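Local coordinates for general glycosylation pathway protein (Campylobacter jejuni, PDB 3AAG) that is the C-terminal globular domain of an oligosaccharyltransferase that transfers a preassembled heptasaccharide from a lipid donor to asparagine side chains of target proteins, at residues A144-S147 with L148-S151. Residues are numbered along the deposited sequence; the frame is centred on the assembly and turned at random.
Sequences ARMS and LIFS
Met146 and Ile149 meet where the 3-10 turn 144-146 passes into helix 150-155, in what is probably the MI motif of STT3-family oligosaccharyltransferases. Successive i to i+3 bonds wind the turn: Leu148 N donates to Arg145 O, and Ile149 N to Met146 O at 2.7 Å. In both, the donor stands above the carbonyl plane. A weak bond from Phe150 N to Ser147 O, 3.3 Å, follows at the start of the helix. The turn's start is fastened twice, because Ala144 O accepts from Ser147 N and, on the opposite face of its plane, from Ser147 OG at 3.0 Å; a short hydroxyl suits this buried site by folding back on its own turn. Met146 extends with CG anti to the backbone N (chi1 -173°), and Ile149 crosses it at about a right angle, bringing CG1 to 3.9 Å from Met146 CG. The selenomethionine chain then bends at chi3, leaving CE 4.3 Å from Phe150 CD1, an oblique approach to the ring. The unbranched, flexible Met146 chain can thus touch a branched residue at CG and an aromatic one at CE, while Phe150 packs edge-to-face on Phe172 and also meets Tyr261 of helix 260-266. As in related enzymes, Ile149 probably contacts the acceptor peptide: the turn sets its N-cap backbone, and its apolar side chain lies among Met146, Trp35 and Tyr38, consistent with a place at the pocket for the sequon's +2 Ser/Thr.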
ATOM      1  N   ALA A 144      -7.619   6.417  -0.245  1.00  9.75           N
ATOM      2  CA  ALA A 144      -6.837   7.482   0.371  1.00  9.73           C
ATOM      3  C   ALA A 144      -6.713   7.279   1.881  1.00  9.79           C
ATOM      4  O   ALA A 144      -5.611   7.275   2.427  1.00  9.90           O
ATOM      5  CB  ALA A 144      -7.455   8.835   0.065  1.00  9.62           C
ATOM      6  N   ARG A 145      -7.848   7.107   2.549  1.00  9.83           N
ATOM      7  CA  ARG A 145      -7.886   7.117   4.007  1.00  9.95           C
ATOM      8  C   ARG A 145      -6.932   6.108   4.636  1.00 10.00           C
ATOM      9  O   ARG A 145      -6.663   6.169   5.836  1.00 10.04           O
ATOM     10  CB  ARG A 145      -9.311   6.878   4.514  1.00  9.93           C
ATOM     11  CG  ARG A 145      -9.922   5.564   4.057  1.00 10.43           C
ATOM     12  CD  ARG A 145     -11.422   5.542   4.288  1.00 10.61           C
ATOM     13  NE  ARG A 145     -11.754   5.073   5.630  1.00 11.27           N
ATOM     14  CZ  ARG A 145     -12.490   3.997   5.885  1.00 11.94           C
ATOM     15  NH1 ARG A 145     -12.981   3.272   4.886  1.00 11.93           N
ATOM     16  NH2 ARG A 145     -12.740   3.645   7.141  1.00 11.81           N
HETATM   17  N   MSE A 146      -6.421   5.177   3.834  1.00 10.08           N
HETATM   18  CA  MSE A 146      -5.535   4.138   4.358  1.00 10.04           C
HETATM   19  C   MSE A 146      -4.186   4.708   4.790  1.00  9.70           C
HETATM   20  O   MSE A 146      -3.538   4.179   5.693  1.00  9.65           O
HETATM   21  CB  MSE A 146      -5.338   3.005   3.344  1.00 10.23           C
HETATM   22  CG  MSE A 146      -4.555   1.816   3.899  1.00 11.11           C
HETATM   23 SE   MSE A 146      -4.406   0.296   2.672  1.00 13.81          SE
HETATM   24  CE  MSE A 146      -3.689   1.220   1.108  1.00 12.17           C
ATOM     25  N   SER A 147      -3.769   5.791   4.144  1.00  9.34           N
ATOM     26  CA  SER A 147      -2.561   6.498   4.559  1.00  9.06           C
ATOM     27  C   SER A 147      -2.480   6.641   6.080  1.00  8.83           C
ATOM     28  O   SER A 147      -1.416   6.469   6.672  1.00  8.85           O
ATOM     29  CB  SER A 147      -2.484   7.873   3.892  1.00  8.97           C
ATOM     30  OG  SER A 147      -3.600   8.671   4.243  1.00  8.79           O
ATOM     31  N   LEU A 148      -3.608   6.955   6.711  1.00  8.50           N
ATOM     32  CA  LEU A 148      -3.627   7.206   8.148  1.00  8.24           C
ATOM     33  C   LEU A 148      -3.292   5.957   8.955  1.00  8.16           C
ATOM     34  O   LEU A 148      -3.017   6.043  10.150  1.00  8.21           O
ATOM     35  CB  LEU A 148      -4.984   7.756   8.587  1.00  8.15           C
ATOM     36  CG  LEU A 148      -5.346   9.167   8.123  1.00  7.88           C
ATOM     37  CD1 LEU A 148      -6.716   9.553   8.648  1.00  7.57           C
ATOM     38  CD2 LEU A 148      -4.293  10.173   8.563  1.00  7.57           C
ATOM     39  N   ILE A 149      -3.324   4.799   8.302  1.00  8.07           N
ATOM     40  CA  ILE A 149      -3.105   3.530   8.994  1.00  7.87           C
ATOM     41  C   ILE A 149      -2.034   2.688   8.311  1.00  7.89           C
ATOM     42  O   ILE A 149      -1.707   1.596   8.774  1.00  7.88           O
ATOM     43  CB  ILE A 149      -4.399   2.697   9.091  1.00  7.81           C
ATOM     44  CG1 ILE A 149      -5.021   2.509   7.705  1.00  7.96           C
ATOM     45  CG2 ILE A 149      -5.381   3.344  10.053  1.00  7.57           C
ATOM     46  CD1 ILE A 149      -5.785   1.215   7.554  1.00  7.59           C
ATOM     47  N   PHE A 150      -1.491   3.200   7.212  1.00  7.99           N
ATOM     48  CA  PHE A 150      -0.586   2.421   6.374  1.00  8.22           C
ATOM     49  C   PHE A 150       0.640   1.940   7.144  1.00  8.32           C
ATOM     50  O   PHE A 150       1.183   0.871   6.862  1.00  8.35           O
ATOM     51  CB  PHE A 150      -0.157   3.225   5.145  1.00  8.20           C
ATOM     52  CG  PHE A 150       0.511   2.396   4.086  1.00  8.49           C
ATOM     53  CD1 PHE A 150      -0.157   1.333   3.496  1.00  8.71           C
ATOM     54  CD2 PHE A 150       1.808   2.675   3.682  1.00  8.59           C
ATOM     55  CE1 PHE A 150       0.454   0.563   2.520  1.00  8.92           C
ATOM     56  CE2 PHE A 150       2.427   1.910   2.706  1.00  8.89           C
ATOM     57  CZ  PHE A 150       1.747   0.851   2.124  1.00  8.96           C
ATOM     58  N   SER A 151       1.074   2.732   8.116  1.00  8.51           N
ATOM     59  CA  SER A 151       2.172   2.334   8.984  1.00  8.77           C
ATOM     60  C   SER A 151       1.898   0.967   9.599  1.00  8.97           C
ATOM     61  O   SER A 151       2.766   0.093   9.614  1.00  9.08           O
ATOM     62  CB  SER A 151       2.379   3.369  10.088  1.00  8.74           C
ATOM     63  OG  SER A 151       3.635   3.189  10.717  1.00  9.01           O
TER